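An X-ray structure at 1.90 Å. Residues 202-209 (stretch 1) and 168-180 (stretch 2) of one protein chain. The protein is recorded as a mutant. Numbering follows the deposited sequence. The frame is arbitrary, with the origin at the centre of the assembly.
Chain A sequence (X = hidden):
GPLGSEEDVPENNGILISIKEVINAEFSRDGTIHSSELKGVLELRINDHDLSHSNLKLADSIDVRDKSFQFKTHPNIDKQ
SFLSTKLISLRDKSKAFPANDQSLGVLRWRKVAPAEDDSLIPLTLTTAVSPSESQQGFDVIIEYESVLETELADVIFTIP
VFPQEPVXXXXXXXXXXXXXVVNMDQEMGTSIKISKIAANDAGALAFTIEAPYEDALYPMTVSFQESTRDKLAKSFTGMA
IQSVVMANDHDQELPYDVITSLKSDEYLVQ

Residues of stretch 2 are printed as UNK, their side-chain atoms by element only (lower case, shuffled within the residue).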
# COMPACT_ATOMS: atom_id res chain seq x y z
N ALA A 202 31.22 8.93 17.94
CA ALA A 202 30.36 8.19 18.80
C ALA A 202 29.79 9.11 19.89
O ALA A 202 30.47 9.98 20.46
CB ALA A 202 31.04 7.04 19.39
N GLY A 203 28.52 9.00 20.11
CA GLY A 203 27.82 9.88 21.04
C GLY A 203 26.64 9.20 21.62
O GLY A 203 26.39 8.00 21.40
N ALA A 204 25.82 9.98 22.32
CA ALA A 204 24.69 9.41 23.05
C ALA A 204 23.61 10.41 23.22
O ALA A 204 23.87 11.67 23.37
CB ALA A 204 25.16 8.95 24.43
N LEU A 205 22.41 9.90 23.28
CA LEU A 205 21.24 10.71 23.70
C LEU A 205 20.60 10.05 24.90
O LEU A 205 20.18 8.88 24.84
CB LEU A 205 20.22 10.76 22.52
CG LEU A 205 18.87 11.39 22.81
CD1 LEU A 205 18.99 12.85 23.17
CD2 LEU A 205 17.89 11.31 21.60
N ALA A 206 20.29 10.86 25.91
CA ALA A 206 19.75 10.37 27.11
C ALA A 206 18.55 11.16 27.57
O ALA A 206 18.57 12.40 27.53
CB ALA A 206 20.88 10.35 28.21
N PHE A 207 17.51 10.47 27.99
CA PHE A 207 16.27 11.12 28.41
C PHE A 207 15.48 10.23 29.28
O PHE A 207 15.73 9.01 29.32
CB PHE A 207 15.46 11.60 27.17
CG PHE A 207 15.19 10.51 26.22
CD1 PHE A 207 16.19 10.05 25.35
CD2 PHE A 207 14.05 9.84 26.28
CE1 PHE A 207 15.94 8.97 24.49
CE2 PHE A 207 13.80 8.75 25.46
CZ PHE A 207 14.75 8.33 24.54
N THR A 208 14.48 10.81 29.95
CA THR A 208 13.54 10.10 30.69
C THR A 208 12.14 10.29 30.09
O THR A 208 11.77 11.38 29.79
CB THR A 208 13.53 10.64 32.15
OG1 THR A 208 14.86 10.50 32.71
CG2 THR A 208 12.60 9.80 32.99
N ILE A 209 11.45 9.21 29.93
CA ILE A 209 10.16 9.18 29.27
C ILE A 209 9.27 8.22 29.99
O ILE A 209 9.70 7.15 30.44
CB ILE A 209 10.31 8.83 27.75
CG1 ILE A 209 8.98 9.04 27.01
CG2 ILE A 209 10.80 7.40 27.56
CD1 ILE A 209 9.17 9.03 25.46
N UNK A 168 12.13 14.56 29.59
CA UNK A 168 13.21 15.26 30.23
C UNK A 168 14.50 14.78 29.62
O UNK A 168 14.83 13.59 29.73
o UNK A 168 14.20 15.30 33.78
c UNK A 168 13.14 14.93 31.74
c UNK A 168 14.14 15.66 32.59
o UNK A 168 14.90 16.52 32.11
N UNK A 169 15.10 15.65 28.85
CA UNK A 169 16.40 15.43 28.17
C UNK A 169 17.49 15.48 29.23
O UNK A 169 17.57 16.45 29.99
c UNK A 169 18.07 16.34 26.47
c UNK A 169 16.69 16.54 27.14
c UNK A 169 15.22 15.41 25.44
c UNK A 169 15.62 16.71 26.09
N UNK A 170 18.26 14.41 29.36
CA UNK A 170 19.33 14.35 30.36
C UNK A 170 20.62 14.81 29.73
O UNK A 170 21.40 14.06 29.13
n UNK A 170 17.53 11.40 31.75
c UNK A 170 19.29 12.93 30.98
c UNK A 170 17.95 12.66 31.69
o UNK A 170 17.28 13.59 32.18
N UNK A 171 20.85 16.12 29.84
CA UNK A 171 21.93 16.79 29.15
C UNK A 171 23.30 16.29 29.65
O UNK A 171 24.26 16.32 28.93
c UNK A 171 20.46 18.85 28.67
o UNK A 171 21.90 18.67 30.64
c UNK A 171 21.83 18.31 29.26
N UNK A 172 23.36 15.78 30.88
CA UNK A 172 24.65 15.33 31.46
C UNK A 172 25.14 14.03 30.82
O UNK A 172 26.30 13.68 30.95
c UNK A 172 23.42 14.01 33.32
o UNK A 172 21.52 14.39 34.82
o UNK A 172 21.54 15.29 32.79
c UNK A 172 24.50 15.08 32.97
c UNK A 172 22.07 14.59 33.69
N UNK A 173 24.22 13.28 30.22
CA UNK A 173 24.60 12.03 29.57
C UNK A 173 24.30 12.04 28.06
O UNK A 173 24.10 11.00 27.50
c UNK A 173 23.87 10.87 30.20
o UNK A 173 24.02 10.83 31.55
N UNK A 174 24.17 13.22 27.46
CA UNK A 174 23.98 13.39 26.06
C UNK A 174 25.13 14.12 25.44
O UNK A 174 25.74 15.05 26.05
o UNK A 174 21.54 13.55 26.41
c UNK A 174 22.63 14.13 25.77
N UNK A 175 25.40 13.81 24.19
CA UNK A 175 26.40 14.50 23.46
C UNK A 175 26.00 15.94 23.08
O UNK A 175 26.82 16.85 23.15
c UNK A 175 27.87 14.38 21.39
c UNK A 175 26.75 13.70 22.22
o UNK A 175 27.13 12.40 22.59
N UNK A 176 24.79 16.15 22.58
CA UNK A 176 24.37 17.47 22.03
C UNK A 176 23.43 18.08 23.11
O UNK A 176 22.28 17.69 23.19
c UNK A 176 23.73 17.20 20.65
s UNK A 176 22.42 18.27 20.00
N UNK A 177 23.92 18.91 24.07
CA UNK A 177 22.97 19.60 25.00
C UNK A 177 22.55 20.61 23.97
O UNK A 177 23.40 21.37 23.48
o UNK A 177 24.80 20.03 26.72
c UNK A 177 23.51 20.38 26.25
N UNK A 178 21.25 20.61 23.68
CA UNK A 178 20.73 20.99 22.36
C UNK A 178 19.55 20.11 21.84
O UNK A 178 18.71 20.58 21.04
o UNK A 178 22.18 21.55 19.12
c UNK A 178 21.80 20.89 21.31
o UNK A 178 20.66 22.68 20.25
c UNK A 178 21.51 21.77 20.14
N UNK A 179 19.50 18.85 22.28
CA UNK A 179 18.48 17.86 21.85
C UNK A 179 17.15 18.42 22.25
O UNK A 179 17.07 19.05 23.30
c UNK A 179 18.68 16.54 22.60
N UNK A 180 16.11 18.16 21.47
CA UNK A 180 14.80 18.69 21.81
C UNK A 180 13.70 17.84 21.18
O UNK A 180 13.89 17.30 20.12
c UNK A 180 14.80 21.74 19.31
c UNK A 180 14.65 20.16 21.33
c UNK A 180 14.62 20.31 19.83
o UNK A 180 15.20 21.89 18.13
o UNK A 180 14.51 22.69 20.03
O HOH W 1 18.84 8.75 30.62

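Position 168 carries two carbons, the second bearing two oxygens: a carboxylate one carbon from CB, hence Asp 168. Its backbone pairs with Thr 208 in an antiparallel, hydrogen-bonded bridge: Asp 168 N donates to Thr 208 O at 3.2 Å, and Thr 208 N donates to Asp 168 O at 2.8 Å. The two CB atoms lie 4.3 Å apart on the same face of the sheet.

Position 169 has four carbons, forked at the first, with one arm two carbons long. That beta-branched hydrocarbon is Ile 169. It forms the non-hydrogen-bonded pair with Phe 207, CA to CA 4.3 Å, and its CD1 lies 4.2 Å from Phe 207 CB on the other face of the sheet.

Position 170 shows two carbons, the second carrying one oxygen and one nitrogen, an amide on the short chain of Asn 170. Its backbone N reaches Ala 206 O at 2.7 Å, while ND2 donates to Thr 208 OG1 at 3.0 Å with an angle of 167° at the hydrogen. ND2 also donates to a water at 3.2 Å from the water oxygen; the same water gives a weak bond to Phe 207 O.

Position 171 has one carbon carrying an oxygen and a carbon, which defines Thr 171. It points away and makes no contact with stretch 1. Position 172 has three carbons, the third holding two oxygens: Glu 172, likewise without contact. These two residues form a short 3-10 segment.

At position 173 one carbon is followed by one oxygen, so this is Ser 173. Its CB lies 3.6 Å from Ala 206 CB, and its backbone N bonds to Asn 170 O at 3.1 Å, closing the turn.

Position 174 repeats that pattern and is Ser 174. Its OG accepts from Ala 206 N at 3.0 Å and donates to Asn 170 O at 2.8 Å, so one hydroxyl links the neighbouring strand to the turn.

Position 175, one carbon bearing an oxygen and a carbon, touches Gly 203 and is Thr 175. Its OG1 accepts from Ala 204 N at 2.8 Å, while its backbone N donates to Ala 204 O at 2.8 Å. OG1 lies 3.0 Å from Gly 203 CA; an ideal CB on that glycine would come within 2.6 Å of OG1 and clash.

Position 176, a carbon then sulfur, is Cys 176; 177, a carbon then oxygen, is Ser 177; 178, two carbons ending in two oxygens, is Asp 178. None contacts stretch 1. Position 179 has a lone carbon, Ala 179, whose CB packs 3.7 Å from Leu 205 CD1. Position 180, three carbons ending in two oxygens, is Glu 180, directed away.

The contact thus begins as regular antiparallel pairing at Asp 168 and Ile 169. Beyond the turn, the hydroxyls of Ser 174 and Thr 175 accept from Ala 206 N and Ala 204 N, serving backbone donors of the strand. Together the stretches bury 513 Å².

Stretch 2 168-180: DINTESSTCSDAE
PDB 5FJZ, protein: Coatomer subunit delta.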